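Local coordinates for AP endonuclease, family protein 2 (Mycobacterium smegmatis, PDB 5TNV) that binds a magnesium ion in a xylose isomerase-like TIM barrel and may have endonuclease activity, at residues Q60-G65 with E96-S101; L179-R184 with V213-V218; E193-T198 with L224-R229. All blocks are in the same frame, centred on the assembly; numbering follows the deposited sequence.

Interaction 1: Q60-G65 with E96-S101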
ATOM      1  N   GLN A  60      18.739  -6.435 -13.349  1.00  4.71           N
ATOM      2  CA  GLN A  60      17.439  -5.961 -12.902  1.00  4.77           C
ATOM      3  C   GLN A  60      17.533  -5.348 -11.508  1.00  4.41           C
ATOM      4  O   GLN A  60      16.785  -4.408 -11.185  1.00  5.13           O
ATOM      5  CB  GLN A  60      16.420  -7.108 -12.885  1.00  5.20           C
ATOM      6  CG  GLN A  60      16.073  -7.614 -14.278  1.00  5.98           C
ATOM      7  CD  GLN A  60      15.014  -8.675 -14.182  1.00  6.39           C
ATOM      8  OE1 GLN A  60      13.895  -8.421 -13.718  1.00  6.76           O
ATOM      9  NE2 GLN A  60      15.340  -9.878 -14.579  1.00  9.59           N
ATOM     10  N   VAL A  61      18.373  -5.924 -10.665  1.00  4.46           N
ATOM     11  CA  VAL A  61      18.590  -5.462  -9.292  1.00  4.44           C
ATOM     12  C   VAL A  61      19.319  -4.123  -9.304  1.00  4.28           C
ATOM     13  O   VAL A  61      18.912  -3.166  -8.636  1.00  5.03           O
ATOM     14  CB  VAL A  61      19.340  -6.561  -8.519  1.00  4.61           C
ATOM     15  CG1 VAL A  61      19.611  -6.078  -7.117  1.00  6.87           C
ATOM     16  CG2 VAL A  61      18.562  -7.847  -8.524  1.00  5.59           C
ATOM     17  N   ARG A  62      20.418  -4.024 -10.074  1.00  4.51           N
ATOM     18  CA  ARG A  62      21.147  -2.748 -10.174  1.00  4.56           C
ATOM     19  C   ARG A  62      20.275  -1.650 -10.758  1.00  4.65           C
ATOM     20  O   ARG A  62      20.350  -0.504 -10.303  1.00  5.29           O
ATOM     21  CB  ARG A  62      22.386  -2.978 -11.066  1.00  4.98           C
ATOM     22  CG  ARG A  62      23.229  -1.716 -11.246  1.00  5.40           C
ATOM     23  CD  ARG A  62      23.791  -1.237  -9.910  1.00  6.86           C
ATOM     24  NE  ARG A  62      24.722  -0.152 -10.117  1.00  8.70           N
ATOM     25  CZ  ARG A  62      25.141   0.578  -9.111  1.00 13.02           C
ATOM     26  NH1 ARG A  62      24.739   0.333  -7.863  1.00 15.39           N
ATOM     27  NH2 ARG A  62      25.977   1.555  -9.309  1.00 23.93           N
ATOM     28  N   GLU A  63      19.457  -1.964 -11.768  1.00  4.84           N
ATOM     29  CA  GLU A  63      18.546  -0.981 -12.359  1.00  5.17           C
ATOM     30  C   GLU A  63      17.627  -0.316 -11.335  1.00  5.17           C
ATOM     31  O   GLU A  63      17.212   0.825 -11.551  1.00  6.66           O
ATOM     32  CB  GLU A  63      17.653  -1.658 -13.422  1.00  5.19           C
ATOM     33  CG  GLU A  63      18.401  -1.911 -14.737  1.00  5.47           C
ATOM     34  CD  GLU A  63      17.658  -2.854 -15.670  1.00  5.62           C
ATOM     35  OE1 GLU A  63      16.694  -3.531 -15.239  1.00  5.67           O
ATOM     36  OE2 GLU A  63      18.066  -2.911 -16.873  1.00  6.64           O
ATOM     37  N   LEU A  64      17.308  -1.022 -10.287  1.00  5.16           N
ATOM     38  CA  LEU A  64      16.418  -0.533  -9.225  1.00  5.39           C
ATOM     39  C   LEU A  64      17.174   0.136  -8.086  1.00  5.36           C
ATOM     40  O   LEU A  64      16.541   0.535  -7.091  1.00  6.87           O
ATOM     41  CB  LEU A  64      15.481  -1.644  -8.769  1.00  5.64           C
ATOM     42  CG  LEU A  64      14.424  -2.028  -9.771  1.00  6.32           C
ATOM     43  CD1 LEU A  64      13.801  -3.369  -9.423  1.00  7.89           C
ATOM     44  CD2 LEU A  64      13.374  -0.953  -9.878  1.00  8.58           C
ATOM     45  N   GLY A  65      18.483   0.306  -8.198  1.00  5.31           N
ATOM     46  CA  GLY A  65      19.242   1.169  -7.349  1.00  5.72           C
ATOM     47  C   GLY A  65      20.142   0.498  -6.334  1.00  5.39           C
ATOM     48  O   GLY A  65      20.919   1.144  -5.627  1.00  6.49           O
ATOM     49  N   GLU A  96      28.099  -5.911 -13.417  1.00  5.07           N
ATOM     50  CA  GLU A  96      26.751  -5.389 -13.233  1.00  4.93           C
ATOM     51  C   GLU A  96      26.640  -4.416 -12.079  1.00  5.15           C
ATOM     52  O   GLU A  96      25.547  -3.922 -11.766  1.00  6.60           O
ATOM     53  CB  GLU A  96      25.748  -6.550 -13.096  1.00  5.28           C
ATOM     54  CG  GLU A  96      25.677  -7.407 -14.358  1.00  5.73           C
ATOM     55  CD  GLU A  96      25.288  -6.729 -15.634  1.00  5.74           C
ATOM     56  OE1 GLU A  96      24.508  -5.757 -15.630  1.00  7.43           O
ATOM     57  OE2 GLU A  96      25.761  -7.220 -16.703  1.00  7.69           O
ATOM     58  N   GLY A  97      27.751  -4.044 -11.464  1.00  5.58           N
ATOM     59  CA  GLY A  97      27.788  -2.949 -10.490  1.00  5.78           C
ATOM     60  C   GLY A  97      27.343  -3.327  -9.092  1.00  5.50           C
ATOM     61  O   GLY A  97      26.837  -2.473  -8.389  1.00  7.70           O
ATOM     62  N   LEU A  98      27.499  -4.556  -8.692  1.00  5.19           N
ATOM     63  CA  LEU A  98      27.007  -5.062  -7.427  1.00  4.90           C
ATOM     64  C   LEU A  98      28.112  -5.754  -6.620  1.00  5.04           C
ATOM     65  O   LEU A  98      29.170  -6.123  -7.127  1.00  6.26           O
ATOM     66  CB  LEU A  98      25.846  -6.044  -7.682  1.00  5.14           C
ATOM     67  CG  LEU A  98      24.608  -5.362  -8.318  1.00  5.08           C
ATOM     68  CD1 LEU A  98      23.647  -6.414  -8.852  1.00  6.17           C
ATOM     69  CD2 LEU A  98      23.884  -4.475  -7.316  1.00  5.62           C
ATOM     70  N   ALA A  99      27.809  -5.940  -5.346  1.00  5.22           N
ATOM     71  CA  ALA A  99      28.688  -6.635  -4.407  1.00  4.75           C
ATOM     72  C   ALA A  99      27.817  -7.428  -3.423  1.00  4.91           C
ATOM     73  O   ALA A  99      26.651  -7.090  -3.221  1.00  5.60           O
ATOM     74  CB  ALA A  99      29.586  -5.629  -3.711  1.00  6.24           C
ATOM     75  N   ILE A 100      28.388  -8.463  -2.822  1.00  4.74           N
ATOM     76  CA  ILE A 100      27.699  -9.292  -1.852  1.00  4.55           C
ATOM     77  C   ILE A 100      28.085  -8.850  -0.431  1.00  4.57           C
ATOM     78  O   ILE A 100      29.258  -8.911  -0.067  1.00  5.28           O
ATOM     79  CB  ILE A 100      27.994 -10.769  -2.041  1.00  4.90           C
ATOM     80  CG1 ILE A 100      27.404 -11.249  -3.379  1.00  5.66           C
ATOM     81  CG2 ILE A 100      27.478 -11.578  -0.896  1.00  5.06           C
ATOM     82  CD1 ILE A 100      27.820 -12.631  -3.814  1.00  6.75           C
ATOM     83  N   SER A 101      27.083  -8.453   0.370  1.00  4.65           N
ATOM     84  CA  SER A 101      27.302  -8.061   1.757  1.00  4.61           C
ATOM     85  C   SER A 101      26.972  -9.147   2.761  1.00  4.62           C
ATOM     86  O   SER A 101      27.485  -9.113   3.902  1.00  5.30           O
ATOM     87  CB  SER A 101      26.530  -6.770   2.072  1.00  5.10           C
ATOM     88  OG  SER A 101      25.184  -6.878   1.649  1.00  5.04           O
TER
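Arg-62, Leu-98 and Gly-97 carry this contact, which joins the C-terminal end of helix 51-63 to the turn leading from helix 83-95 into strand 99-104, on the outer layer of the TIM barrel. Both helices finish in a Schellman motif, with Gly-65 and Gly-97 as the residues of positive phi. The aliphatic part of Arg-62 runs along the backbone of Glu-96 and Gly-97: Arg-62 CG rests 3.2 Å from Glu-96 O, and the guanidinium then passes with one face over Gly-97 O, 3.5 Å from Arg-62 NH1. No hydrogen bond crosses here; the polar end of Arg-62 is held by a hydrogen bond from NH1 to Phe-66 O and a salt bridge to Asp-67, in the loop just after the helix. CG lies opposite the backbone N (chi1 180°) and the chain bends at chi2 (63°); Gly-97, at positive phi and without a side chain, lets it lie close over its backbone. Leu-98 turns its branched apolar end against helix 51-63, where Leu-58 also packs on it. One methyl, Leu-98 CD2, meets Arg-62 CD at 4.1 Å, while the other, CD1, lies 4.3 Å from Val-61 CB.

Interaction 2: L179-R184 with V213-V218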
ATOM      1  N   LEU A 179      30.095 -23.368  13.537  1.00  7.01           N
ATOM      2  CA  LEU A 179      30.095 -22.339  12.507  1.00  6.65           C
ATOM      3  C   LEU A 179      30.605 -21.015  13.008  1.00  6.61           C
ATOM      4  O   LEU A 179      31.376 -20.330  12.313  1.00  7.05           O
ATOM      5  CB  LEU A 179      28.684 -22.207  11.886  1.00  6.56           C
ATOM      6  CG  LEU A 179      28.217 -23.427  11.078  1.00  6.53           C
ATOM      7  CD1 LEU A 179      26.721 -23.246  10.725  1.00  7.88           C
ATOM      8  CD2 LEU A 179      29.045 -23.625   9.827  1.00  7.67           C
ATOM      9  N   GLY A 180      30.209 -20.637  14.221  1.00  6.76           N
ATOM     10  CA  GLY A 180      30.713 -19.399  14.782  1.00  7.04           C
ATOM     11  C   GLY A 180      32.236 -19.370  14.937  1.00  6.91           C
ATOM     12  O   GLY A 180      32.864 -18.322  14.693  1.00  7.16           O
ATOM     13  N   ASP A 181      32.852 -20.485  15.352  1.00  7.02           N
ATOM     14  CA  ASP A 181      34.314 -20.529  15.422  1.00  7.22           C
ATOM     15  C   ASP A 181      34.943 -20.208  14.077  1.00  6.98           C
ATOM     16  O   ASP A 181      35.925 -19.445  13.978  1.00  7.64           O
ATOM     17  CB  ASP A 181      34.811 -21.868  15.937  1.00  8.39           C
ATOM     18  CG  ASP A 181      34.505 -22.222  17.353  1.00  9.56           C
ATOM     19  OD1 ASP A 181      34.225 -21.313  18.145  1.00 11.68           O
ATOM     20  OD2 ASP A 181      34.579 -23.420  17.668  1.00 12.60           O
ATOM     21  N   HIS A 182      34.395 -20.798  13.021  1.00  7.11           N
ATOM     22  CA  HIS A 182      34.916 -20.607  11.648  1.00  7.16           C
ATOM     23  C   HIS A 182      34.708 -19.165  11.200  1.00  6.47           C
ATOM     24  O   HIS A 182      35.608 -18.547  10.632  1.00  7.04           O
ATOM     25  CB  HIS A 182      34.339 -21.671  10.737  1.00  6.54           C
ATOM     26  CG  HIS A 182      34.929 -21.740   9.372  1.00  6.71           C
ATOM     27  ND1 HIS A 182      34.407 -22.613   8.449  1.00  7.30           N
ATOM     28  CD2 HIS A 182      35.966 -21.098   8.786  1.00  7.28           C
ATOM     29  CE1 HIS A 182      35.139 -22.464   7.332  1.00  7.44           C
ATOM     30  NE2 HIS A 182      36.068 -21.573   7.514  1.00  7.51           N
ATOM     31  N   ALA A 183      33.498 -18.668  11.456  1.00  6.53           N
ATOM     32  CA  ALA A 183      33.221 -17.248  11.126  1.00  6.42           C
ATOM     33  C   ALA A 183      34.218 -16.320  11.789  1.00  6.69           C
ATOM     34  O   ALA A 183      34.782 -15.423  11.163  1.00  7.21           O
ATOM     35  CB  ALA A 183      31.760 -16.925  11.507  1.00  7.08           C
ATOM     36  N   ARG A 184      34.411 -16.509  13.115  1.00  7.17           N
ATOM     37  CA  ARG A 184      35.338 -15.656  13.850  1.00  7.24           C
ATOM     38  C   ARG A 184      36.735 -15.647  13.240  1.00  6.76           C
ATOM     39  O   ARG A 184      37.351 -14.616  13.016  1.00  8.01           O
ATOM     40  CB  ARG A 184      35.406 -16.078  15.307  1.00  7.95           C
ATOM     41  CG  ARG A 184      36.148 -15.102  16.193  1.00 11.53           C
ATOM     42  CD  ARG A 184      36.644 -15.607  17.496  1.00 20.09           C
ATOM     43  NE  ARG A 184      35.712 -15.952  18.489  1.00 23.96           N
ATOM     44  CZ  ARG A 184      35.492 -17.170  19.009  1.00 18.19           C
ATOM     45  NH1 ARG A 184      34.584 -17.219  19.959  1.00 18.59           N
ATOM     46  NH2 ARG A 184      36.077 -18.304  18.641  1.00 23.54           N
ATOM     47  N   VAL A 213      24.028 -20.352  23.242  1.00  8.86           N
ATOM     48  CA  VAL A 213      25.117 -20.498  22.283  1.00  8.88           C
ATOM     49  C   VAL A 213      26.386 -19.856  22.843  1.00  9.28           C
ATOM     50  O   VAL A 213      27.454 -20.427  22.702  1.00 10.69           O
ATOM     51  CB  VAL A 213      24.713 -19.867  20.955  1.00  9.05           C
ATOM     52  CG1 VAL A 213      25.905 -19.636  20.035  1.00 10.35           C
ATOM     53  CG2 VAL A 213      23.649 -20.705  20.256  1.00  9.20           C
ATOM     54  N   ASP A 214      26.310 -18.671  23.452  1.00  9.44           N
ATOM     55  CA  ASP A 214      27.415 -18.034  24.177  1.00 10.13           C
ATOM     56  C   ASP A 214      28.645 -17.897  23.287  1.00  9.96           C
ATOM     57  O   ASP A 214      29.752 -18.375  23.612  1.00 11.91           O
ATOM     58  CB  ASP A 214      27.764 -18.824  25.445  1.00 13.00           C
ATOM     59  CG  ASP A 214      28.670 -18.037  26.357  1.00 15.61           C
ATOM     60  OD1 ASP A 214      28.673 -16.790  26.282  1.00 21.01           O
ATOM     61  OD2 ASP A 214      29.401 -18.655  27.161  1.00 21.05           O
ATOM     62  N   HIS A 215      28.480 -17.278  22.151  1.00  9.30           N
ATOM     63  CA  HIS A 215      29.576 -17.172  21.163  1.00  9.37           C
ATOM     64  C   HIS A 215      29.621 -15.757  20.626  1.00  9.03           C
ATOM     65  O   HIS A 215      28.618 -15.262  20.060  1.00  9.36           O
ATOM     66  CB  HIS A 215      29.339 -18.215  20.050  1.00  9.14           C
ATOM     67  CG  HIS A 215      30.582 -18.424  19.241  1.00  8.50           C
ATOM     68  ND1 HIS A 215      31.166 -17.436  18.457  1.00  8.09           N
ATOM     69  CD2 HIS A 215      31.363 -19.538  19.129  1.00  9.23           C
ATOM     70  CE1 HIS A 215      32.244 -18.020  17.919  1.00  8.56           C
ATOM     71  NE2 HIS A 215      32.383 -19.260  18.306  1.00  8.80           N
ATOM     72  N   ASP A 216      30.786 -15.113  20.722  1.00  9.36           N
ATOM     73  CA  ASP A 216      30.913 -13.722  20.322  1.00 10.51           C
ATOM     74  C   ASP A 216      30.975 -13.488  18.815  1.00  9.57           C
ATOM     75  O   ASP A 216      31.041 -12.312  18.406  1.00 13.18           O
ATOM     76  CB  ASP A 216      32.099 -13.049  20.996  1.00 13.47           C
ATOM     77  CG  ASP A 216      33.454 -13.536  20.606  1.00 14.61           C
ATOM     78  OD1 ASP A 216      33.605 -14.380  19.709  1.00 16.00           O
ATOM     79  OD2 ASP A 216      34.409 -13.052  21.266  1.00 30.83           O
ATOM     80  N   ALA A 217      30.908 -14.513  18.016  1.00  7.76           N
ATOM     81  CA  ALA A 217      30.768 -14.344  16.552  1.00  7.24           C
ATOM     82  C   ALA A 217      29.441 -14.877  16.049  1.00  7.12           C
ATOM     83  O   ALA A 217      29.309 -15.087  14.838  1.00  8.31           O
ATOM     84  CB  ALA A 217      31.947 -14.943  15.805  1.00  8.05           C
ATOM     85  N   VAL A 218      28.466 -15.042  16.933  1.00  6.83           N
ATOM     86  CA  VAL A 218      27.106 -15.424  16.535  1.00  6.95           C
ATOM     87  C   VAL A 218      26.141 -14.378  17.072  1.00  7.05           C
ATOM     88  O   VAL A 218      26.319 -13.862  18.190  1.00 12.61           O
ATOM     89  CB  VAL A 218      26.744 -16.822  17.056  1.00  6.65           C
ATOM     90  CG1 VAL A 218      25.357 -17.219  16.532  1.00  7.60           C
ATOM     91  CG2 VAL A 218      27.785 -17.872  16.631  1.00  7.65           C
TER
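Arg-184 reaches from helix 169-185 across to the turn His-215 to Val-218, and touches that turn at its CB and again with its guanidinium. Arg-184 CB begins against a small neighbour, Ala-217 CB, at 3.7 Å. CG lies opposite the backbone N, and a bend at chi3 (-68°) swings the head over the turn; the nearest atom to CD there is Asp-216 OD1. Arg-184 NE then donates to Asp-216 OD1 at 2.9 Å, using the syn lone pair of that oxygen, and NH1 reaches the same atom from above the carboxylate plane. This is a side-on salt bridge in which two nitrogens share one oxygen, the guanidinium and carboxylate planes standing 73° apart. Arg-184 NH1 also lies over the His-215 ring, 3.2 Å from His-215 CE1, with the two flat groups only 14° from parallel. NH2 completes the network through a longer salt bridge to Asp-181 OD1, one turn back on the same helix.

The loop belongs to an alpha/beta unit of the TIM barrel: it leads from helix 203-213 into strand 218-221, and here it is fastened to the preceding outer helix. His-215 suits the place because its flat ring slots between Arg-184 and the helix backbone, with Gly-180 CA over the opposite face in a CH-pi contact, 4.0 Å from the centroid. Gly-180 CA is also 3.8 Å from Val-218 CG2, so bare glycine backbone lies against both ring and methyl. Both ring nitrogens are used close to the ring plane. His-215 NE2 donates to Asp-181 OD1 at 2.8 Å on the anti side, tilted out of the carboxylate plane, whereas His-215 ND1 accepts from Ala-217 N at 3.0 Å, which fixes the rotation of the imidazole.

Interaction 3: E193-T198 with L224-R229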
ATOM      1  N   GLU A 193      18.532 -16.667  11.918  1.00  5.04           N
ATOM      2  CA  GLU A 193      17.293 -16.049  11.451  1.00  4.59           C
ATOM      3  C   GLU A 193      16.083 -16.524  12.244  1.00  4.58           C
ATOM      4  O   GLU A 193      15.685 -17.702  12.172  1.00  5.21           O
ATOM      5  CB  GLU A 193      17.125 -16.346   9.948  1.00  4.70           C
ATOM      6  CG  GLU A 193      15.914 -15.707   9.343  1.00  5.17           C
ATOM      7  CD  GLU A 193      15.823 -15.965   7.835  1.00  5.06           C
ATOM      8  OE1 GLU A 193      16.811 -16.418   7.233  1.00  5.74           O
ATOM      9  OE2 GLU A 193      14.734 -15.660   7.252  1.00  5.75           O
ATOM     10  N   MET A 194      15.450 -15.586  12.943  1.00  4.31           N
ATOM     11  CA  MET A 194      14.207 -15.905  13.639  1.00  4.47           C
ATOM     12  C   MET A 194      13.132 -16.277  12.643  1.00  4.09           C
ATOM     13  O   MET A 194      12.943 -15.591  11.632  1.00  4.63           O
ATOM     14  CB  MET A 194      13.773 -14.718  14.503  1.00  4.43           C
ATOM     15  CG  MET A 194      14.725 -14.448  15.652  1.00  4.97           C
ATOM     16  SD  MET A 194      14.277 -13.092  16.726  1.00  5.48           S
ATOM     17  CE  MET A 194      12.676 -13.667  17.335  1.00  6.26           C
ATOM     18  N   TYR A 195      12.398 -17.340  12.946  1.00  4.25           N
ATOM     19  CA  TYR A 195      11.404 -17.929  12.035  1.00  4.51           C
ATOM     20  C   TYR A 195      10.471 -18.762  12.915  1.00  4.31           C
ATOM     21  O   TYR A 195      10.920 -19.448  13.843  1.00  4.96           O
ATOM     22  CB  TYR A 195      12.070 -18.713  10.920  1.00  4.92           C
ATOM     23  CG  TYR A 195      11.127 -19.301   9.884  1.00  4.50           C
ATOM     24  CD1 TYR A 195      10.419 -20.475  10.161  1.00  4.55           C
ATOM     25  CD2 TYR A 195      10.928 -18.708   8.659  1.00  4.35           C
ATOM     26  CE1 TYR A 195       9.543 -21.034   9.263  1.00  4.66           C
ATOM     27  CE2 TYR A 195      10.081 -19.280   7.715  1.00  4.82           C
ATOM     28  CZ  TYR A 195       9.395 -20.410   8.015  1.00  4.40           C
ATOM     29  OH  TYR A 195       8.568 -20.986   7.059  1.00  5.09           O
ATOM     30  N   GLU A 196       9.201 -18.740  12.600  1.00  4.52           N
ATOM     31  CA  GLU A 196       8.161 -19.420  13.370  1.00  4.63           C
ATOM     32  C   GLU A 196       8.384 -20.921  13.461  1.00  4.53           C
ATOM     33  O   GLU A 196       8.842 -21.611  12.544  1.00  4.83           O
ATOM     34  CB  GLU A 196       6.797 -19.108  12.742  1.00  4.90           C
ATOM     35  CG  GLU A 196       6.636 -19.447  11.271  1.00  4.77           C
ATOM     36  CD  GLU A 196       7.046 -18.377  10.282  1.00  4.49           C
ATOM     37  OE1 GLU A 196       7.940 -17.567  10.563  1.00  5.02           O
ATOM     38  OE2 GLU A 196       6.460 -18.326   9.151  1.00  4.84           O
ATOM     39  N   ASP A 197       8.000 -21.435  14.625  1.00  4.88           N
ATOM     40  CA  ASP A 197       7.938 -22.885  14.864  1.00  5.36           C
ATOM     41  C   ASP A 197       9.319 -23.510  14.928  1.00  5.40           C
ATOM     42  O   ASP A 197       9.448 -24.735  14.758  1.00  7.50           O
ATOM     43  CB  ASP A 197       7.024 -23.595  13.868  1.00  6.26           C
ATOM     44  CG  ASP A 197       5.642 -22.985  13.743  1.00  7.05           C
ATOM     45  OD1 ASP A 197       5.061 -22.585  14.794  1.00  8.48           O
ATOM     46  OD2 ASP A 197       5.145 -22.880  12.595  1.00  8.82           O
ATOM     47  N   THR A 198      10.328 -22.692  15.192  1.00  5.35           N
ATOM     48  CA  THR A 198      11.711 -23.137  15.352  1.00  5.56           C
ATOM     49  C   THR A 198      12.237 -22.842  16.737  1.00  5.66           C
ATOM     50  O   THR A 198      11.583 -22.158  17.550  1.00  6.31           O
ATOM     51  CB  THR A 198      12.665 -22.502  14.311  1.00  5.08           C
ATOM     52  OG1 THR A 198      12.932 -21.129  14.639  1.00  5.15           O
ATOM     53  CG2 THR A 198      12.141 -22.663  12.886  1.00  5.64           C
ATOM     54  N   LEU A 224      11.445 -10.161  12.099  1.00  3.76           N
ATOM     55  CA  LEU A 224      10.173 -10.268  12.822  1.00  3.49           C
ATOM     56  C   LEU A 224       8.983 -10.115  11.893  1.00  3.48           C
ATOM     57  O   LEU A 224       7.855 -10.461  12.328  1.00  3.93           O
ATOM     58  CB  LEU A 224      10.112  -9.320  14.016  1.00  4.08           C
ATOM     59  CG  LEU A 224      11.215  -9.513  15.048  1.00  4.94           C
ATOM     60  CD1 LEU A 224      10.927  -8.695  16.296  1.00  6.17           C
ATOM     61  CD2 LEU A 224      11.443 -10.968  15.388  1.00  8.11           C
ATOM     62  N   GLY A 225       9.151  -9.698  10.663  1.00  3.57           N
ATOM     63  CA  GLY A 225       8.071  -9.836   9.703  1.00  4.08           C
ATOM     64  C   GLY A 225       7.580 -11.294   9.613  1.00  3.80           C
ATOM     65  O   GLY A 225       6.390 -11.505   9.378  1.00  3.92           O
ATOM     66  N   ASN A 226       8.471 -12.254   9.794  1.00  3.54           N
ATOM     67  CA  ASN A 226       8.075 -13.644   9.776  1.00  3.65           C
ATOM     68  C   ASN A 226       6.965 -13.941  10.812  1.00  3.58           C
ATOM     69  O   ASN A 226       6.126 -14.803  10.588  1.00  4.05           O
ATOM     70  CB  ASN A 226       9.248 -14.569  10.047  1.00  3.84           C
ATOM     71  CG  ASN A 226      10.269 -14.597   8.939  1.00  3.62           C
ATOM     72  OD1 ASN A 226       9.934 -14.289   7.768  1.00  4.46           O
ATOM     73  ND2 ASN A 226      11.487 -14.980   9.247  1.00  4.07           N
ATOM     74  N   LEU A 227       7.014 -13.259  11.942  1.00  3.67           N
ATOM     75  CA  LEU A 227       6.052 -13.410  13.020  1.00  3.68           C
ATOM     76  C   LEU A 227       4.856 -12.531  12.869  1.00  3.73           C
ATOM     77  O   LEU A 227       3.700 -12.955  13.150  1.00  4.00           O
ATOM     78  CB  LEU A 227       6.720 -13.199  14.381  1.00  4.14           C
ATOM     79  CG  LEU A 227       7.944 -14.083  14.678  1.00  5.10           C
ATOM     80  CD1 LEU A 227       8.406 -13.857  16.096  1.00  6.03           C
ATOM     81  CD2 LEU A 227       7.682 -15.548  14.385  1.00  6.46           C
ATOM     82  N   VAL A 228       5.021 -11.248  12.475  1.00  3.76           N
ATOM     83  CA  VAL A 228       3.922 -10.295  12.377  1.00  4.02           C
ATOM     84  C   VAL A 228       2.864 -10.764  11.385  1.00  3.37           C
ATOM     85  O   VAL A 228       1.670 -10.458  11.548  1.00  4.18           O
ATOM     86  CB  VAL A 228       4.502  -8.913  12.015  1.00  4.22           C
ATOM     87  CG1 VAL A 228       3.445  -7.918  11.576  1.00  5.35           C
ATOM     88  CG2 VAL A 228       5.357  -8.367  13.155  1.00  5.08           C
ATOM     89  N   ARG A 229       3.248 -11.517  10.353  1.00  3.42           N
ATOM     90  CA  ARG A 229       2.292 -11.985   9.331  1.00  3.66           C
ATOM     91  C   ARG A 229       1.387 -13.070   9.862  1.00  3.34           C
ATOM     92  O   ARG A 229       0.380 -13.391   9.186  1.00  3.48           O
ATOM     93  CB  ARG A 229       3.071 -12.500   8.127  1.00  3.56           C
ATOM     94  CG  ARG A 229       3.841 -13.817   8.369  1.00  3.71           C
ATOM     95  CD  ARG A 229       4.933 -13.994   7.364  1.00  3.74           C
ATOM     96  NE  ARG A 229       5.731 -15.186   7.622  1.00  3.69           N
ATOM     97  CZ  ARG A 229       6.801 -15.511   6.904  1.00  3.81           C
ATOM     98  NH1 ARG A 229       7.134 -14.814   5.829  1.00  3.99           N
ATOM     99  NH2 ARG A 229       7.522 -16.578   7.277  1.00  4.32           N
TER
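Asn-226 meets the backbone of Met-194 through its amide: Asn-226 ND2 donates to Met-194 O at 2.9 Å, in the carbonyl plane. Asparagine suits the spot because its other amide atom, OD1, can accept from Lys-254 NZ, so both ends of the group are held. CG of Asn-226 sits opposite its carbonyl carbon, sending the amide from the short helix 225-228 toward the loop.

Glu-196 takes a folded form. CG is wedged between the backbone N and the carbonyl carbon (chi1 56°), and a bend at chi2 brings the carboxylate back, placing OE1 over the centre of the Tyr-195 ring. Glu-196 OE2 then receives Arg-229 NH2 at 2.8 Å through its syn lone pair, the two charged planes 79° apart. Arg-229 starts from the same kind of first torsion but runs straight from CG to NE, long enough to span the gap; its NH1 goes on to Tyr-256 OH. The pair is buried, and each charge probably compensates the other there.

On the apolar side of the contact, Met-194 bends at chi3 (60°) to lay its CE against Leu-224 CD2 at 3.5 Å, and comes more loosely to Leu-227.

Glu-193, extended throughout, places OE2 on the magnesium ion beside Asp-223 and His-252, while Asn-139 holds its OE1: a metal site at the C-terminal ends of the strands, the usual active-site face of a TIM barrel.

Along the chain, interaction 1 is complete before the other two begin, whereas interactions 2 and 3 alternate their segments: 179-184, 193-198, 213-218, 224-229. Strands 189-193 and 218-221, neighbours in the sheet, tie these two together. Helix 169-185 and the loop entering strand 218-221 make interaction 2; the segments at the exits of both strands make interaction 3. Their centres lie about 22 Å apart, and the centre of interaction 1 is about 29 Å from that of interaction 2 and about 27 Å from that of interaction 3, on the opposite side of the chain's centre from the latter. Interactions 1 and 2 thus join outer helices to turns entering strands, while interaction 3 lies at the magnesium-binding end and includes one of its three protein ligands.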